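PDB 3LUB: putative creatinine amidohydrolase from Bacteroides fragilis, which probably hydrolyses carbon-nitrogen bonds of linear amides, as a zinc-dependent member of the creatininase superfamily. Local coordinates for residues V68-G80 against I88-I102. Sequence-based numbering, arbitrary orientation.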
ATOM      1  N   VAL F  68       5.659 -28.832 -10.252  1.00 18.84           N
ATOM      2  CA  VAL F  68       5.333 -28.493  -8.876  1.00 17.74           C
ATOM      3  C   VAL F  68       6.365 -27.538  -8.285  1.00 19.08           C
ATOM      4  O   VAL F  68       7.543 -27.873  -8.145  1.00 18.83           O
ATOM      5  CB  VAL F  68       5.175 -29.734  -8.005  1.00 19.03           C
ATOM      6  CG1 VAL F  68       4.719 -29.345  -6.551  1.00 18.29           C
ATOM      7  CG2 VAL F  68       4.199 -30.688  -8.645  1.00 17.91           C
HETATM    8  N   MSE F  69       5.897 -26.333  -7.965  1.00 18.27           N
HETATM    9  CA  MSE F  69       6.726 -25.309  -7.418  1.00 18.34           C
HETATM   10  C   MSE F  69       7.080 -25.559  -5.911  1.00 19.18           C
HETATM   11  O   MSE F  69       6.500 -26.431  -5.245  1.00 19.05           O
HETATM   12  CB  MSE F  69       6.042 -23.947  -7.582  1.00 19.60           C
HETATM   13  CG  MSE F  69       5.701 -23.548  -8.997  1.00 18.22           C
HETATM   14 SE   MSE F  69       7.252 -23.201 -10.120  0.75 17.40          SE
HETATM   15  CE  MSE F  69       8.035 -21.543  -9.133  1.00 16.96           C
ATOM     16  N   PRO F  70       8.085 -24.830  -5.398  1.00 19.36           N
ATOM     17  CA  PRO F  70       8.340 -24.965  -3.969  1.00 21.59           C
ATOM     18  C   PRO F  70       7.128 -24.529  -3.135  1.00 21.78           C
ATOM     19  O   PRO F  70       6.480 -23.534  -3.443  1.00 20.62           O
ATOM     20  CB  PRO F  70       9.549 -24.050  -3.748  1.00 22.09           C
ATOM     21  CG  PRO F  70      10.198 -23.967  -5.085  1.00 20.85           C
ATOM     22  CD  PRO F  70       9.046 -23.903  -6.029  1.00 17.75           C
ATOM     23  N   PRO F  71       6.815 -25.276  -2.085  1.00 22.51           N
ATOM     24  CA  PRO F  71       5.681 -24.842  -1.247  1.00 22.16           C
ATOM     25  C   PRO F  71       5.829 -23.447  -0.568  1.00 21.71           C
ATOM     26  O   PRO F  71       6.914 -23.069  -0.156  1.00 22.89           O
ATOM     27  CB  PRO F  71       5.538 -25.960  -0.221  1.00 21.81           C
ATOM     28  CG  PRO F  71       6.620 -26.893  -0.444  1.00 22.11           C
ATOM     29  CD  PRO F  71       7.433 -26.518  -1.608  1.00 23.20           C
ATOM     30  N   VAL F  72       4.728 -22.702  -0.449  1.00 21.01           N
ATOM     31  CA  VAL F  72       4.768 -21.412   0.198  1.00 18.16           C
ATOM     32  C   VAL F  72       4.474 -21.666   1.669  1.00 17.48           C
ATOM     33  O   VAL F  72       3.418 -22.191   2.008  1.00 17.90           O
ATOM     34  CB  VAL F  72       3.744 -20.404  -0.425  1.00 17.93           C
ATOM     35  CG1 VAL F  72       3.985 -19.024   0.106  1.00 14.12           C
ATOM     36  CG2 VAL F  72       3.817 -20.397  -1.915  1.00 14.21           C
ATOM     37  N   PRO F  73       5.403 -21.305   2.581  1.00 17.50           N
ATOM     38  CA  PRO F  73       5.152 -21.650   3.964  1.00 17.71           C
ATOM     39  C   PRO F  73       4.444 -20.540   4.764  1.00 18.07           C
ATOM     40  O   PRO F  73       4.634 -20.463   5.970  1.00 21.25           O
ATOM     41  CB  PRO F  73       6.569 -21.852   4.484  1.00 19.11           C
ATOM     42  CG  PRO F  73       7.346 -20.781   3.778  1.00 20.25           C
ATOM     43  CD  PRO F  73       6.695 -20.604   2.427  1.00 16.91           C
ATOM     44  N   PHE F  74       3.674 -19.676   4.095  1.00 17.64           N
ATOM     45  CA  PHE F  74       3.090 -18.489   4.728  1.00 17.06           C
ATOM     46  C   PHE F  74       1.573 -18.622   4.742  1.00 17.52           C
ATOM     47  O   PHE F  74       0.908 -18.313   3.739  1.00 17.99           O
ATOM     48  CB  PHE F  74       3.549 -17.195   4.037  1.00 16.89           C
ATOM     49  CG  PHE F  74       5.022 -16.973   4.125  1.00 21.58           C
ATOM     50  CD1 PHE F  74       5.613 -16.656   5.344  1.00 22.28           C
ATOM     51  CD2 PHE F  74       5.833 -17.110   3.023  1.00 15.40           C
ATOM     52  CE1 PHE F  74       6.981 -16.535   5.455  1.00 20.55           C
ATOM     53  CE2 PHE F  74       7.221 -16.962   3.133  1.00 18.87           C
ATOM     54  CZ  PHE F  74       7.785 -16.685   4.354  1.00 17.23           C
ATOM     55  N   GLY F  75       1.067 -19.081   5.898  1.00 17.73           N
ATOM     56  CA  GLY F  75      -0.352 -19.292   6.174  1.00 17.37           C
ATOM     57  C   GLY F  75      -1.006 -18.157   6.928  1.00 16.86           C
ATOM     58  O   GLY F  75      -0.319 -17.330   7.486  1.00 16.76           O
ATOM     59  N   ALA F  76      -2.337 -18.087   6.841  1.00 16.80           N
ATOM     60  CA  ALA F  76      -3.189 -17.196   7.611  1.00 16.92           C
ATOM     61  C   ALA F  76      -3.716 -17.985   8.804  1.00 18.39           C
ATOM     62  O   ALA F  76      -4.404 -19.023   8.628  1.00 19.93           O
ATOM     63  CB  ALA F  76      -4.367 -16.727   6.755  1.00 17.58           C
ATOM     64  N   HIS F  77      -3.476 -17.448  10.000  1.00 19.36           N
ATOM     65  CA  HIS F  77      -3.748 -18.152  11.264  1.00 19.61           C
ATOM     66  C   HIS F  77      -4.732 -17.456  12.178  1.00 20.69           C
ATOM     67  O   HIS F  77      -5.135 -16.314  11.918  1.00 20.06           O
ATOM     68  CB  HIS F  77      -2.424 -18.414  11.977  1.00 20.41           C
ATOM     69  CG  HIS F  77      -1.590 -19.380  11.229  1.00 18.05           C
ATOM     70  ND1 HIS F  77      -1.992 -20.680  11.033  1.00 20.78           N
ATOM     71  CD2 HIS F  77      -0.469 -19.215  10.494  1.00 23.48           C
ATOM     72  CE1 HIS F  77      -1.108 -21.296  10.270  1.00 24.07           C
ATOM     73  NE2 HIS F  77      -0.177 -20.430   9.928  1.00 20.46           N
ATOM     74  N   ASN F  78      -5.144 -18.179  13.228  1.00 20.28           N
ATOM     75  CA  ASN F  78      -6.220 -17.729  14.085  1.00 20.95           C
ATOM     76  C   ASN F  78      -5.726 -17.075  15.350  1.00 21.95           C
ATOM     77  O   ASN F  78      -4.569 -17.245  15.749  1.00 21.92           O
ATOM     78  CB  ASN F  78      -7.121 -18.918  14.500  1.00 21.84           C
ATOM     79  CG  ASN F  78      -8.065 -19.347  13.425  1.00 22.85           C
ATOM     80  OD1 ASN F  78      -7.798 -19.157  12.253  1.00 26.14           O
ATOM     81  ND2 ASN F  78      -9.166 -19.971  13.817  1.00 20.17           N
ATOM     82  N   PRO F  79      -6.643 -16.384  16.038  1.00 23.31           N
ATOM     83  CA  PRO F  79      -6.315 -15.903  17.364  1.00 23.08           C
ATOM     84  C   PRO F  79      -5.847 -17.030  18.300  1.00 23.02           C
ATOM     85  O   PRO F  79      -6.398 -18.134  18.291  1.00 22.66           O
ATOM     86  CB  PRO F  79      -7.635 -15.293  17.851  1.00 23.99           C
ATOM     87  CG  PRO F  79      -8.390 -14.967  16.597  1.00 24.32           C
ATOM     88  CD  PRO F  79      -8.030 -16.048  15.644  1.00 22.25           C
ATOM     89  N   GLY F  80      -4.814 -16.742  19.078  1.00 21.97           N
ATOM     90  CA  GLY F  80      -4.208 -17.724  19.954  1.00 23.61           C
ATOM     91  C   GLY F  80      -3.104 -18.565  19.323  1.00 23.85           C
ATOM     92  O   GLY F  80      -2.341 -19.178  20.060  1.00 26.06           O
ATOM     93  N   ILE F  88       3.847 -18.590  12.248  1.00 19.00           N
ATOM     94  CA  ILE F  88       3.972 -17.326  11.545  1.00 19.58           C
ATOM     95  C   ILE F  88       2.648 -16.941  10.872  1.00 18.92           C
ATOM     96  O   ILE F  88       2.276 -17.548   9.851  1.00 19.17           O
ATOM     97  CB  ILE F  88       5.106 -17.335  10.442  1.00 19.22           C
ATOM     98  CG1 ILE F  88       6.481 -17.703  11.044  1.00 20.72           C
ATOM     99  CG2 ILE F  88       5.169 -15.993   9.761  1.00 15.89           C
ATOM    100  CD1 ILE F  88       6.914 -16.874  12.359  1.00 17.37           C
ATOM    101  N   HIS F  89       1.954 -15.925  11.409  1.00 18.54           N
ATOM    102  CA  HIS F  89       0.724 -15.449  10.767  1.00 18.07           C
ATOM    103  C   HIS F  89       1.121 -14.556   9.591  1.00 17.22           C
ATOM    104  O   HIS F  89       1.918 -13.624   9.724  1.00 17.74           O
ATOM    105  CB  HIS F  89      -0.234 -14.731  11.747  1.00 16.64           C
ATOM    106  CG  HIS F  89      -1.384 -14.065  11.063  1.00 18.99           C
ATOM    107  ND1 HIS F  89      -2.386 -14.773  10.426  1.00 19.33           N
ATOM    108  CD2 HIS F  89      -1.665 -12.756  10.866  1.00 19.31           C
ATOM    109  CE1 HIS F  89      -3.230 -13.928   9.865  1.00 19.55           C
ATOM    110  NE2 HIS F  89      -2.797 -12.699  10.091  1.00 18.13           N
ATOM    111  N   THR F  90       0.530 -14.817   8.443  1.00 17.26           N
ATOM    112  CA  THR F  90       0.716 -13.981   7.291  1.00 17.14           C
ATOM    113  C   THR F  90      -0.564 -13.212   6.998  1.00 16.63           C
ATOM    114  O   THR F  90      -1.631 -13.815   6.886  1.00 17.28           O
ATOM    115  CB  THR F  90       1.072 -14.860   6.077  1.00 16.55           C
ATOM    116  OG1 THR F  90       1.984 -15.881   6.512  1.00 17.89           O
ATOM    117  CG2 THR F  90       1.688 -14.044   5.015  1.00 15.00           C
ATOM    118  N   ARG F  91      -0.455 -11.894   6.839  1.00 14.75           N
ATOM    119  CA  ARG F  91      -1.597 -11.072   6.412  1.00 15.76           C
ATOM    120  C   ARG F  91      -2.007 -11.409   4.986  1.00 16.92           C
ATOM    121  O   ARG F  91      -1.169 -11.762   4.148  1.00 16.17           O
ATOM    122  CB  ARG F  91      -1.307  -9.577   6.498  1.00 15.73           C
ATOM    123  CG  ARG F  91      -1.184  -8.989   7.889  1.00 18.89           C
ATOM    124  CD  ARG F  91      -0.534  -7.609   7.856  1.00 18.91           C
ATOM    125  NE  ARG F  91       0.844  -7.682   7.371  1.00 23.94           N
ATOM    126  CZ  ARG F  91       1.674  -6.653   7.232  1.00 26.39           C
ATOM    127  NH1 ARG F  91       1.277  -5.439   7.523  1.00 28.99           N
ATOM    128  NH2 ARG F  91       2.914  -6.841   6.797  1.00 24.94           N
ATOM    129  N   TYR F  92      -3.303 -11.281   4.709  1.00 17.63           N
ATOM    130  CA  TYR F  92      -3.845 -11.530   3.371  1.00 17.44           C
ATOM    131  C   TYR F  92      -3.100 -10.711   2.313  1.00 15.46           C
ATOM    132  O   TYR F  92      -2.879 -11.185   1.225  1.00 17.62           O
ATOM    133  CB  TYR F  92      -5.350 -11.186   3.347  1.00 18.77           C
ATOM    134  CG  TYR F  92      -6.107 -11.639   2.089  1.00 20.00           C
ATOM    135  CD1 TYR F  92      -6.016 -10.931   0.861  1.00 22.59           C
ATOM    136  CD2 TYR F  92      -6.902 -12.770   2.119  1.00 23.92           C
ATOM    137  CE1 TYR F  92      -6.702 -11.363  -0.291  1.00 20.01           C
ATOM    138  CE2 TYR F  92      -7.607 -13.189   0.974  1.00 24.71           C
ATOM    139  CZ  TYR F  92      -7.499 -12.475  -0.207  1.00 23.51           C
ATOM    140  OH  TYR F  92      -8.185 -12.936  -1.296  1.00 30.99           O
ATOM    141  N   ALA F  93      -2.765  -9.453   2.613  1.00 16.54           N
ATOM    142  CA  ALA F  93      -2.080  -8.570   1.655  1.00 15.86           C
ATOM    143  C   ALA F  93      -0.695  -9.087   1.319  1.00 15.26           C
ATOM    144  O   ALA F  93      -0.202  -8.941   0.194  1.00 16.06           O
ATOM    145  CB  ALA F  93      -2.009  -7.114   2.192  1.00 15.57           C
ATOM    146  N   THR F  94      -0.054  -9.701   2.291  1.00 15.71           N
ATOM    147  CA  THR F  94       1.276 -10.247   2.122  1.00 14.41           C
ATOM    148  C   THR F  94       1.180 -11.437   1.192  1.00 15.64           C
ATOM    149  O   THR F  94       1.998 -11.577   0.298  1.00 15.35           O
ATOM    150  CB  THR F  94       1.877 -10.698   3.475  1.00 12.83           C
ATOM    151  OG1 THR F  94       1.955  -9.585   4.360  1.00 14.64           O
ATOM    152  CG2 THR F  94       3.281 -11.327   3.283  1.00 12.30           C
ATOM    153  N   GLN F  95       0.187 -12.304   1.432  1.00 16.58           N
ATOM    154  CA  GLN F  95      -0.073 -13.470   0.567  1.00 15.59           C
ATOM    155  C   GLN F  95      -0.369 -13.014  -0.841  1.00 15.55           C
ATOM    156  O   GLN F  95       0.115 -13.570  -1.797  1.00 15.23           O
ATOM    157  CB  GLN F  95      -1.224 -14.324   1.091  1.00 14.53           C
ATOM    158  CG  GLN F  95      -0.937 -15.023   2.412  1.00 17.24           C
ATOM    159  CD  GLN F  95      -2.073 -15.913   2.876  1.00 16.58           C
ATOM    160  OE1 GLN F  95      -3.232 -15.508   2.906  1.00 23.33           O
ATOM    161  NE2 GLN F  95      -1.741 -17.115   3.272  1.00 15.97           N
ATOM    162  N   GLN F  96      -1.176 -11.979  -0.962  1.00 17.09           N
ATOM    163  CA  GLN F  96      -1.562 -11.506  -2.283  1.00 16.74           C
ATOM    164  C   GLN F  96      -0.341 -10.970  -3.017  1.00 15.18           C
ATOM    165  O   GLN F  96      -0.189 -11.173  -4.200  1.00 17.23           O
ATOM    166  CB  GLN F  96      -2.662 -10.464  -2.159  1.00 15.80           C
ATOM    167  CG  GLN F  96      -3.113  -9.887  -3.476  1.00 22.35           C
ATOM    168  CD  GLN F  96      -4.260  -8.895  -3.324  1.00 25.93           C
ATOM    169  OE1 GLN F  96      -5.334  -9.235  -2.821  1.00 35.41           O
ATOM    170  NE2 GLN F  96      -4.045  -7.666  -3.799  1.00 39.39           N
ATOM    171  N   ALA F  97       0.534 -10.281  -2.324  1.00 15.65           N
ATOM    172  CA  ALA F  97       1.759  -9.788  -2.918  1.00 15.54           C
ATOM    173  C   ALA F  97       2.608 -10.941  -3.426  1.00 16.35           C
ATOM    174  O   ALA F  97       3.180 -10.846  -4.491  1.00 14.42           O
ATOM    175  CB  ALA F  97       2.565  -8.949  -1.903  1.00 13.48           C
ATOM    176  N   ILE F  98       2.690 -12.025  -2.645  1.00 16.35           N
ATOM    177  CA  ILE F  98       3.420 -13.228  -3.040  1.00 14.92           C
ATOM    178  C   ILE F  98       2.864 -13.798  -4.347  1.00 15.85           C
ATOM    179  O   ILE F  98       3.625 -14.003  -5.301  1.00 15.69           O
ATOM    180  CB  ILE F  98       3.412 -14.317  -1.918  1.00 17.71           C
ATOM    181  CG1 ILE F  98       4.302 -13.866  -0.736  1.00 19.28           C
ATOM    182  CG2 ILE F  98       3.921 -15.653  -2.471  1.00 13.09           C
ATOM    183  CD1 ILE F  98       4.059 -14.638   0.575  1.00 12.24           C
ATOM    184  N   LEU F  99       1.548 -14.033  -4.388  1.00 16.34           N
ATOM    185  CA  LEU F  99       0.888 -14.612  -5.580  1.00 16.82           C
ATOM    186  C   LEU F  99       1.012 -13.696  -6.795  1.00 17.33           C
ATOM    187  O   LEU F  99       1.249 -14.163  -7.902  1.00 18.25           O
ATOM    188  CB  LEU F  99      -0.595 -14.898  -5.314  1.00 18.38           C
ATOM    189  CG  LEU F  99      -1.426 -15.611  -6.400  1.00 16.82           C
ATOM    190  CD1 LEU F  99      -0.787 -16.958  -6.790  1.00 13.48           C
ATOM    191  CD2 LEU F  99      -2.830 -15.808  -5.937  1.00 13.46           C
ATOM    192  N   GLU F 100       0.863 -12.392  -6.597  1.00 18.17           N
ATOM    193  CA  GLU F 100       1.148 -11.413  -7.653  1.00 18.05           C
ATOM    194  C   GLU F 100       2.523 -11.604  -8.239  1.00 17.84           C
ATOM    195  O   GLU F 100       2.682 -11.610  -9.458  1.00 17.07           O
ATOM    196  CB  GLU F 100       0.993  -9.971  -7.127  1.00 18.96           C
ATOM    197  CG  GLU F 100      -0.494  -9.623  -6.892  1.00 21.28           C
ATOM    198  CD  GLU F 100      -0.745  -8.259  -6.267  1.00 23.74           C
ATOM    199  OE1 GLU F 100       0.207  -7.661  -5.755  1.00 20.62           O
ATOM    200  OE2 GLU F 100      -1.927  -7.811  -6.300  1.00 27.26           O
ATOM    201  N   ASP F 101       3.532 -11.765  -7.378  1.00 16.73           N
ATOM    202  CA  ASP F 101       4.910 -11.881  -7.871  1.00 17.05           C
ATOM    203  C   ASP F 101       5.132 -13.208  -8.603  1.00 17.48           C
ATOM    204  O   ASP F 101       5.810 -13.230  -9.611  1.00 18.80           O
ATOM    205  CB  ASP F 101       5.949 -11.658  -6.757  1.00 18.10           C
ATOM    206  CG  ASP F 101       6.026 -10.198  -6.300  1.00 20.74           C
ATOM    207  OD1 ASP F 101       5.440  -9.315  -6.942  1.00 21.21           O
ATOM    208  OD2 ASP F 101       6.668  -9.932  -5.283  1.00 22.09           O
ATOM    209  N   ILE F 102       4.525 -14.286  -8.129  1.00 17.27           N
ATOM    210  CA  ILE F 102       4.636 -15.596  -8.758  1.00 16.04           C
ATOM    211  C   ILE F 102       3.978 -15.588 -10.136  1.00 16.68           C
ATOM    212  O   ILE F 102       4.576 -16.043 -11.112  1.00 18.33           O
ATOM    213  CB  ILE F 102       4.004 -16.731  -7.859  1.00 17.19           C
ATOM    214  CG1 ILE F 102       4.814 -16.855  -6.563  1.00 17.66           C
ATOM    215  CG2 ILE F 102       3.896 -18.089  -8.651  1.00 14.02           C
ATOM    216  CD1 ILE F 102       4.223 -17.773  -5.508  1.00 14.27           C
TER
HETATM  217  O   HOH W   1       2.079 -19.881   8.605  1.00 11.16           O
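The backbone of 68-80 runs irregularly out of strand 66-68 and closes on the turn leading into helix 92-108, A76 lying 5.1 Å from T90 and H77 5.2 Å from H89, CA to CA. In this creatininase fold, with its parallel sheet and dinuclear zinc site, the contact ties the loop after that strand to the start of the following helix.

T90 grips G75 O twice: its backbone N comes in the carbonyl plane at 2.8 Å from that O, while OG1 reaches the same oxygen from a position tilted out of the plane. With chi1 at -41° setting it beside its own backbone N, that hydroxyl oxygen also lies 3.2 Å from F74 CB and near the plane of the F74 ring, at its edge. One step back, F74 O takes Q95 NE2 at 2.9 Å, the donor tilted 23° from the carbonyl plane; the extended Q95 chain reaches out from the helix to do this. NE2 also bonds N123, and F74 O also receives W28 NE1, so the buried carbonyl and amide are both shared.

Apolar packing continues along the helix: I98 CD1 touches F74 CD2 at 3.9 Å, and V72 meets I98 and I102 through methyl groups.

Nearer the metals, H77 rests against E32 and H120, two ligands of one zinc. A water joins its NE2 to G75 N and I88 O. H89 NE2 bonds D131 of a third subunit, leaving ND1 to accept H77 N at 2.9 Å, in the ring plane and nearly straight at 171°.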